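Local coordinates for protein lactaldehyde dehydrogenase (Escherichia coli, PDB 2IMP) that oxidises L-lactaldehyde irreversibly to L-lactate with NAD+, also takes glycolaldehyde, and serves the degradation of L-fucose and L-rhamnose as a homotetramer, at residues Ile259-Ala264 with Tyr292-Ile297; Leu371-Glu376 with Pro390-Asp395; Met403-Asp408 with Lys428-Gly433. All blocks are in the same frame, centred on the assembly; numbering follows the deposited sequence.

Contact 1. Residues Ile259-Ala264 with Tyr292-Ile297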
loop_
_atom_site.group_PDB
_atom_site.type_symbol
_atom_site.label_atom_id
_atom_site.label_comp_id
_atom_site.label_asym_id
_atom_site.label_seq_id
_atom_site.Cartn_x
_atom_site.Cartn_y
_atom_site.Cartn_z
ATOM N N ILE A 259 18.707 16.097 -22.049
ATOM C CA ILE A 259 18.346 17.462 -22.401
ATOM C C ILE A 259 19.061 18.552 -21.570
ATOM O O ILE A 259 18.869 18.656 -20.355
ATOM C CB ILE A 259 16.827 17.682 -22.268
ATOM C CG1 ILE A 259 16.084 16.715 -23.188
ATOM C CG2 ILE A 259 16.468 19.120 -22.626
ATOM C CD1 ILE A 259 14.580 16.793 -23.056
ATOM N N VAL A 260 19.878 19.350 -22.247
ATOM C CA VAL A 260 20.611 20.434 -21.606
ATOM C C VAL A 260 20.020 21.826 -21.922
ATOM O O VAL A 260 20.158 22.321 -23.037
ATOM C CB VAL A 260 22.093 20.436 -22.048
ATOM C CG1 VAL A 260 22.878 21.468 -21.241
ATOM C CG2 VAL A 260 22.688 19.043 -21.887
ATOM N N MET A 261 19.356 22.433 -20.947
ATOM C CA MET A 261 18.770 23.752 -21.141
ATOM C C MET A 261 19.800 24.897 -21.015
ATOM O O MET A 261 20.910 24.684 -20.528
ATOM C CB MET A 261 17.635 23.972 -20.138
ATOM C CG MET A 261 16.523 22.939 -20.229
ATOM S SD MET A 261 15.817 22.802 -21.886
ATOM C CE MET A 261 14.711 24.215 -21.884
ATOM N N ASP A 262 19.439 26.092 -21.469
ATOM C CA ASP A 262 20.362 27.215 -21.371
ATOM C C ASP A 262 20.700 27.582 -19.914
ATOM O O ASP A 262 21.848 27.874 -19.589
ATOM C CB ASP A 262 19.800 28.453 -22.087
ATOM C CG ASP A 262 19.754 28.290 -23.601
ATOM O OD1 ASP A 262 20.657 27.635 -24.164
ATOM O OD2 ASP A 262 18.819 28.831 -24.230
ATOM N N ASP A 263 19.682 27.551 -19.060
ATOM C CA ASP A 263 19.844 27.868 -17.647
ATOM C C ASP A 263 20.398 26.691 -16.829
ATOM O O ASP A 263 20.199 26.613 -15.618
ATOM C CB ASP A 263 18.497 28.283 -17.056
ATOM C CG ASP A 263 17.572 27.100 -16.841
ATOM O OD1 ASP A 263 17.519 26.224 -17.730
ATOM O OD2 ASP A 263 16.899 27.046 -15.791
ATOM N N ALA A 264 21.090 25.786 -17.506
ATOM C CA ALA A 264 21.644 24.615 -16.850
ATOM C C ALA A 264 23.088 24.756 -16.354
ATOM O O ALA A 264 23.921 25.387 -17.004
ATOM C CB ALA A 264 21.553 23.418 -17.780
ATOM N N TYR A 292 20.696 16.376 -26.467
ATOM C CA TYR A 292 20.020 17.550 -26.996
ATOM C C TYR A 292 20.403 18.832 -26.234
ATOM O O TYR A 292 20.150 18.950 -25.034
ATOM C CB TYR A 292 18.498 17.362 -26.955
ATOM C CG TYR A 292 18.019 16.146 -27.716
ATOM C CD1 TYR A 292 17.970 14.895 -27.106
ATOM C CD2 TYR A 292 17.669 16.235 -29.064
ATOM C CE1 TYR A 292 17.589 13.760 -27.815
ATOM C CE2 TYR A 292 17.287 15.105 -29.786
ATOM C CZ TYR A 292 17.251 13.871 -29.153
ATOM O OH TYR A 292 16.894 12.744 -29.858
ATOM N N VAL A 293 21.024 19.770 -26.943
ATOM C CA VAL A 293 21.463 21.028 -26.348
ATOM C C VAL A 293 20.846 22.270 -27.016
ATOM O O VAL A 293 20.943 22.418 -28.234
ATOM C CB VAL A 293 22.994 21.151 -26.447
ATOM C CG1 VAL A 293 23.481 22.327 -25.617
ATOM C CG2 VAL A 293 23.648 19.852 -26.005
ATOM N N GLN A 294 20.225 23.158 -26.245
ATOM C CA GLN A 294 19.650 24.327 -26.890
ATOM C C GLN A 294 20.650 25.440 -27.245
ATOM O O GLN A 294 21.696 25.586 -26.613
ATOM C CB GLN A 294 18.478 24.907 -26.087
ATOM C CG GLN A 294 18.767 25.403 -24.697
ATOM C CD GLN A 294 17.566 26.132 -24.116
ATOM O OE1 GLN A 294 17.545 26.493 -22.938
ATOM N NE2 GLN A 294 16.556 26.359 -24.950
ATOM N N LYS A 295 20.299 26.191 -28.281
ATOM C CA LYS A 295 21.103 27.285 -28.814
ATOM C C LYS A 295 21.830 28.170 -27.770
ATOM O O LYS A 295 23.057 28.237 -27.742
ATOM C CB LYS A 295 20.214 28.174 -29.688
ATOM C CG LYS A 295 19.280 27.412 -30.630
ATOM C CD LYS A 295 20.038 26.642 -31.701
ATOM C CE LYS A 295 19.078 25.994 -32.691
ATOM N NZ LYS A 295 19.794 25.359 -33.834
ATOM N N GLY A 296 21.049 28.843 -26.934
ATOM C CA GLY A 296 21.605 29.724 -25.923
ATOM C C GLY A 296 22.921 29.304 -25.295
ATOM O O GLY A 296 23.788 30.145 -25.066
ATOM N N ILE A 297 23.078 28.014 -25.015
ATOM C CA ILE A 297 24.296 27.519 -24.386
ATOM C C ILE A 297 25.089 26.496 -25.235
ATOM O O ILE A 297 26.140 26.012 -24.821
ATOM C CB ILE A 297 23.968 26.890 -23.002
ATOM C CG1 ILE A 297 25.258 26.569 -22.244
ATOM C CG2 ILE A 297 23.132 25.623 -23.188
ATOM C CD1 ILE A 297 25.022 25.993 -20.863
#
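Tyr292 O receives two groups from the neighbouring strand: Val260 N donates to it at 2.8 Å, almost straight (178° at the hydrogen), and Ile259 CA makes a CA-H...O contact with the same oxygen. Two residues along, Gln294 N gives Val260 O a weak bond of 3.3 Å. These links join two parallel strands, with Ile259 beside Tyr292 and Val260 beside Val293; Val260 CB and Val293 CG1 meet across the pair. Where strand 257-260 stops, the side chain of Gln294, last residue of its own strand, continues the link. Its CG sits between the backbone N and the carbonyl carbon (chi1 61°), and the extended chain beyond carries OE1 to Asp262 N; at 2.4 Å this hydrogen bond is modelled too short for its length to be trusted. The Asp262 carboxylate lies nearly parallel to the Gln294 amide, the planes 12° apart. An alanine in place of Gln294 removes the amide and would probably open a gap beside Met261 CE and the Asp262 carboxylate, and, if the short approach is real, cost Asp262 N its acceptor. Met261 to Ala264 form a type I turn, against which Ile297 packs, CG2 lying 3.6 Å from Met261 O. Helix 298-310 covers Val260 and Val293 through Phe301. The arrangement is that of a beta-alpha-beta crossover, in which strand 257-260, helix 266-274 and strand 290-294 follow one another.

Contact 2. Residues Leu371-Glu376 with Pro390-Asp395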
loop_
_atom_site.group_PDB
_atom_site.type_symbol
_atom_site.label_atom_id
_atom_site.label_comp_id
_atom_site.label_asym_id
_atom_site.label_seq_id
_atom_site.Cartn_x
_atom_site.Cartn_y
_atom_site.Cartn_z
ATOM N N LEU A 371 28.645 16.202 -34.234
ATOM C CA LEU A 371 27.848 17.418 -34.216
ATOM C C LEU A 371 26.969 17.590 -35.475
ATOM O O LEU A 371 27.013 16.768 -36.386
ATOM C CB LEU A 371 28.759 18.639 -34.036
ATOM C CG LEU A 371 29.730 18.606 -32.844
ATOM C CD1 LEU A 371 30.378 19.983 -32.679
ATOM C CD2 LEU A 371 28.993 18.220 -31.565
ATOM N N ASP A 372 26.184 18.657 -35.512
ATOM C CA ASP A 372 25.296 18.895 -36.642
ATOM C C ASP A 372 24.460 17.660 -37.028
ATOM O O ASP A 372 24.166 17.427 -38.200
ATOM C CB ASP A 372 26.088 19.377 -37.860
ATOM C CG ASP A 372 26.735 20.726 -37.629
ATOM O OD1 ASP A 372 26.063 21.611 -37.056
ATOM O OD2 ASP A 372 27.907 20.904 -38.025
ATOM N N VAL A 373 24.114 16.869 -36.019
ATOM C CA VAL A 373 23.299 15.686 -36.222
ATOM C C VAL A 373 21.804 16.035 -36.287
ATOM O O VAL A 373 21.349 16.962 -35.619
ATOM C CB VAL A 373 23.516 14.661 -35.085
ATOM C CG1 VAL A 373 22.674 13.419 -35.332
ATOM C CG2 VAL A 373 24.989 14.294 -34.991
ATOM N N ARG A 374 21.057 15.305 -37.103
ATOM C CA ARG A 374 19.631 15.556 -37.228
ATOM C C ARG A 374 18.759 14.427 -36.649
ATOM O O ARG A 374 19.060 13.245 -36.828
ATOM C CB ARG A 374 19.261 15.777 -38.699
ATOM C CG ARG A 374 19.928 16.981 -39.345
ATOM C CD ARG A 374 19.506 17.120 -40.800
ATOM N NE ARG A 374 20.144 18.260 -41.454
ATOM C CZ ARG A 374 19.877 18.665 -42.694
ATOM N NH1 ARG A 374 18.977 18.022 -43.430
ATOM N NH2 ARG A 374 20.509 19.718 -43.200
ATOM N N GLN A 375 17.698 14.810 -35.945
ATOM C CA GLN A 375 16.782 13.838 -35.363
ATOM C C GLN A 375 16.434 12.709 -36.352
ATOM O O GLN A 375 16.180 11.571 -35.958
ATOM C CB GLN A 375 15.498 14.547 -34.920
ATOM C CG GLN A 375 14.461 13.653 -34.255
ATOM C CD GLN A 375 15.000 12.939 -33.032
ATOM O OE1 GLN A 375 15.693 13.532 -32.208
ATOM N NE2 GLN A 375 14.672 11.658 -32.903
ATOM N N GLU A 376 16.450 13.063 -37.634
ATOM C CA GLU A 376 16.150 12.143 -38.723
ATOM C C GLU A 376 17.187 11.008 -38.892
ATOM O O GLU A 376 16.824 9.842 -39.035
ATOM C CB GLU A 376 16.062 12.921 -40.037
ATOM C CG GLU A 376 15.367 14.269 -39.930
ATOM C CD GLU A 376 15.493 15.091 -41.204
ATOM O OE1 GLU A 376 14.999 14.641 -42.263
ATOM O OE2 GLU A 376 16.089 16.189 -41.150
ATOM N N PRO A 390 26.131 11.589 -30.124
ATOM C CA PRO A 390 25.536 12.458 -31.140
ATOM C C PRO A 390 24.903 13.687 -30.459
ATOM O O PRO A 390 24.185 13.552 -29.466
ATOM C CB PRO A 390 24.496 11.557 -31.787
ATOM C CG PRO A 390 24.013 10.745 -30.618
ATOM C CD PRO A 390 25.308 10.383 -29.917
ATOM N N VAL A 391 25.184 14.873 -30.984
ATOM C CA VAL A 391 24.626 16.088 -30.408
ATOM C C VAL A 391 23.654 16.832 -31.337
ATOM O O VAL A 391 23.950 17.074 -32.507
ATOM C CB VAL A 391 25.735 17.074 -29.975
ATOM C CG1 VAL A 391 25.107 18.285 -29.300
ATOM C CG2 VAL A 391 26.711 16.385 -29.032
ATOM N N VAL A 392 22.497 17.179 -30.794
ATOM C CA VAL A 392 21.476 17.880 -31.547
ATOM C C VAL A 392 20.998 19.161 -30.855
ATOM O O VAL A 392 20.605 19.139 -29.684
ATOM C CB VAL A 392 20.254 16.959 -31.801
ATOM C CG1 VAL A 392 19.148 17.725 -32.516
ATOM C CG2 VAL A 392 20.682 15.759 -32.623
ATOM N N ALA A 393 21.048 20.270 -31.582
ATOM C CA ALA A 393 20.614 21.535 -31.027
ATOM C C ALA A 393 19.100 21.737 -31.131
ATOM O O ALA A 393 18.455 21.150 -31.993
ATOM C CB ALA A 393 21.345 22.684 -31.716
ATOM N N PHE A 394 18.546 22.549 -30.239
ATOM C CA PHE A 394 17.121 22.835 -30.250
ATOM C C PHE A 394 16.791 24.241 -29.724
ATOM O O PHE A 394 17.616 24.864 -29.057
ATOM C CB PHE A 394 16.358 21.775 -29.436
ATOM C CG PHE A 394 16.581 21.857 -27.946
ATOM C CD1 PHE A 394 15.811 22.705 -27.158
ATOM C CD2 PHE A 394 17.564 21.086 -27.333
ATOM C CE1 PHE A 394 16.013 22.784 -25.783
ATOM C CE2 PHE A 394 17.776 21.158 -25.958
ATOM C CZ PHE A 394 17.001 22.009 -25.182
ATOM N N ASP A 395 15.593 24.726 -30.030
ATOM C CA ASP A 395 15.181 26.049 -29.589
ATOM C C ASP A 395 14.323 26.066 -28.305
ATOM O O ASP A 395 14.645 26.769 -27.347
ATOM C CB ASP A 395 14.424 26.761 -30.718
ATOM C CG ASP A 395 15.300 27.015 -31.940
ATOM O OD1 ASP A 395 16.280 27.783 -31.825
ATOM O OD2 ASP A 395 15.011 26.445 -33.015
HETATM O O HOH W 1 24.511 19.788 -33.194
#
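Strand 368-371 runs parallel to strand 388-394 in the mixed sheet of this aldehyde dehydrogenase, and this contact lies where the first strand ends and its chain turns off as a loop. Leu371 still packs as a strand neighbour: its side chain lies next to that of Val391, pointing the same way, with CD2 3.8 Å from Val391 CB. Tyr298 of helix 298-310 covers both. At Asp372, where the regular pairing stops, the backbone takes left-handed helical angles (phi 49°, psi 33°). A water now stands between the backbones, donating to Val391 O at 2.9 Å and accepting a weak bond from Asp372 N at 3.1 Å. The side chain of Asp372 leaves the backbone away from the strand, and its OD2 forms a salt bridge with Arg350 NH1. Val373 turns back toward the strand and sits over the Val391 carbonyl, its CB 3.6 Å from Val391 O. With CG1 anti to the backbone N (chi1 -179°), CG2 falls beside that N and meets Pro390 CB at 4.2 Å. On the Val392 side, CB of Val373 packs on Val392 CG2 at 3.9 Å, the two side chains crossing at about a right angle. The same CG2 of Val392 lies 3.3 Å from Val373 O. The contact is thus mainly apolar, with a water bridge in place of direct backbone bonds, an arrangement that fits the end of a parallel strand pair, where one chain turns off into a loop.

Contact 3. Residues Met403-Asp408 with Lys428-Gly433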
loop_
_atom_site.group_PDB
_atom_site.type_symbol
_atom_site.label_atom_id
_atom_site.label_comp_id
_atom_site.label_asym_id
_atom_site.label_seq_id
_atom_site.Cartn_x
_atom_site.Cartn_y
_atom_site.Cartn_z
ATOM N N MET A 403 11.514 15.431 -29.384
ATOM C CA MET A 403 12.549 14.628 -30.024
ATOM C C MET A 403 13.014 13.453 -29.144
ATOM O O MET A 403 13.301 12.363 -29.642
ATOM C CB MET A 403 13.749 15.504 -30.406
ATOM C CG MET A 403 13.448 16.486 -31.534
ATOM S SD MET A 403 14.901 17.366 -32.147
ATOM C CE MET A 403 14.913 18.761 -31.056
ATOM N N ALA A 404 13.088 13.690 -27.838
ATOM C CA ALA A 404 13.463 12.631 -26.915
ATOM C C ALA A 404 12.420 11.490 -26.954
ATOM O O ALA A 404 12.771 10.310 -27.000
ATOM C CB ALA A 404 13.582 13.187 -25.495
ATOM N N ASN A 405 11.144 11.872 -26.955
ATOM C CA ASN A 405 10.061 10.896 -27.022
ATOM C C ASN A 405 9.994 10.169 -28.369
ATOM O O ASN A 405 9.416 9.090 -28.473
ATOM C CB ASN A 405 8.706 11.555 -26.754
ATOM C CG ASN A 405 8.526 11.938 -25.305
ATOM O OD1 ASN A 405 9.120 11.330 -24.418
ATOM N ND2 ASN A 405 7.693 12.940 -25.052
ATOM N N ASP A 406 10.588 10.778 -29.389
ATOM C CA ASP A 406 10.609 10.185 -30.718
ATOM C C ASP A 406 11.601 9.013 -30.810
ATOM O O ASP A 406 12.652 9.106 -31.448
ATOM C CB ASP A 406 10.956 11.250 -31.759
ATOM C CG ASP A 406 11.010 10.689 -33.165
ATOM O OD1 ASP A 406 10.057 9.984 -33.557
ATOM O OD2 ASP A 406 12.001 10.953 -33.875
ATOM N N SER A 407 11.236 7.918 -30.152
ATOM C CA SER A 407 12.066 6.724 -30.095
ATOM C C SER A 407 11.271 5.451 -29.737
ATOM O O SER A 407 10.301 5.522 -28.982
ATOM C CB SER A 407 13.168 6.941 -29.048
ATOM O OG SER A 407 13.836 5.736 -28.706
ATOM N N ASP A 408 11.667 4.307 -30.288
ATOM C CA ASP A 408 10.987 3.066 -29.946
ATOM C C ASP A 408 11.341 2.588 -28.531
ATOM O O ASP A 408 10.754 1.641 -28.014
ATOM C CB ASP A 408 11.318 1.954 -30.942
ATOM C CG ASP A 408 10.596 2.124 -32.255
ATOM O OD1 ASP A 408 9.407 2.500 -32.222
ATOM O OD2 ASP A 408 11.211 1.876 -33.312
ATOM N N LYS A 428 6.501 15.729 -16.747
ATOM C CA LYS A 428 5.191 15.435 -17.301
ATOM C C LYS A 428 5.223 15.063 -18.806
ATOM O O LYS A 428 4.476 14.203 -19.250
ATOM C CB LYS A 428 4.254 16.632 -17.085
ATOM C CG LYS A 428 2.803 16.358 -17.468
ATOM C CD LYS A 428 1.880 17.509 -17.077
ATOM C CE LYS A 428 0.413 17.148 -17.311
ATOM N NZ LYS A 428 -0.533 18.215 -16.847
ATOM N N GLY A 429 6.114 15.701 -19.560
ATOM C CA GLY A 429 6.199 15.439 -20.988
ATOM C C GLY A 429 7.034 14.250 -21.437
ATOM O O GLY A 429 6.733 13.636 -22.461
ATOM N N LEU A 430 8.083 13.926 -20.690
ATOM C CA LEU A 430 8.950 12.802 -21.042
ATOM C C LEU A 430 8.306 11.403 -20.837
ATOM O O LEU A 430 7.898 11.047 -19.730
ATOM C CB LEU A 430 10.266 12.898 -20.252
ATOM C CG LEU A 430 11.204 14.010 -20.744
ATOM C CD1 LEU A 430 12.376 14.200 -19.801
ATOM C CD2 LEU A 430 11.701 13.653 -22.132
ATOM N N LYS A 431 8.227 10.627 -21.909
ATOM C CA LYS A 431 7.638 9.296 -21.838
ATOM C C LYS A 431 8.681 8.163 -21.631
ATOM O O LYS A 431 8.958 7.374 -22.532
ATOM C CB LYS A 431 6.807 9.050 -23.100
ATOM C CG LYS A 431 5.674 10.059 -23.253
ATOM C CD LYS A 431 4.988 9.967 -24.608
ATOM C CE LYS A 431 3.957 11.084 -24.761
ATOM N NZ LYS A 431 3.324 11.139 -26.109
ATOM N N PHE A 432 9.241 8.121 -20.426
ATOM C CA PHE A 432 10.250 7.140 -20.055
ATOM C C PHE A 432 10.037 6.522 -18.657
ATOM O O PHE A 432 9.406 7.128 -17.794
ATOM C CB PHE A 432 11.645 7.783 -20.116
ATOM C CG PHE A 432 12.071 8.192 -21.501
ATOM C CD1 PHE A 432 11.482 9.284 -22.134
ATOM C CD2 PHE A 432 13.015 7.445 -22.199
ATOM C CE1 PHE A 432 11.837 9.628 -23.432
ATOM C CE2 PHE A 432 13.375 7.785 -23.502
ATOM C CZ PHE A 432 12.779 8.869 -24.120
ATOM N N GLY A 433 10.564 5.320 -18.453
ATOM C CA GLY A 433 10.418 4.661 -17.165
ATOM C C GLY A 433 11.239 5.357 -16.096
ATOM O O GLY A 433 11.010 5.168 -14.898
#
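A single side-chain amide, that of Asn405, bonds with both of its polar atoms to the backbone on the two sides of Leu430. The site lies where helix 397-405 ends beside the helix-to-strand connection of a beta-alpha-beta unit made of strand 409-416, helix 420-429 and strand 434-437. Asn405 ND2 donates to Gly429 O at 2.8 Å, the acceptor close to the amide plane, while Asn405 OD1 accepts from Lys431 N at 2.8 Å, nearly straight (N-H...O 172°). The two bonds together should fix the rotation of the amide and satisfy a carbonyl at the end of helix 420-429. The aliphatic chain of Lys431 runs past the amide, CB 3.5 Å from Asn405 OD1. Apolar packing adds Ala404 CB on Leu430 CD2 at 3.9 Å. The Phe432 ring, turned 25° from the Asn405 amide plane, presents its edge to two oxygens, and Arg453 makes a cation-pi contact with it. Phe432 CE1 lies 3.4 Å from Asn405 OD1, and Phe432 CZ 3.2 Å from Ala404 O, an oxygen that also accepts a bond from Arg290 NH2.

Contacts 1 and 2 are buried and belong to one sheet: strands 290-294 and 388-394 are neighbours in it, joined by Val293 N and Val392 O. Contact 3 is only partly buried and lies at helix ends nearer the centre of the chain. The chemistry follows: backbone ladder bonds and a glutamine amide reaching past them in contact 1, valine and leucine packing with one water in contact 2, and an asparagine amide using both of its polar atoms in contact 3. Helix 397-405, which follows strand 388-394, and the turn after it touch all three. Met403 packs on Tyr292 and Phe394, while Gln375 of contact 2 links Tyr292 OH of contact 1 to Asp406 OD2 of contact 3.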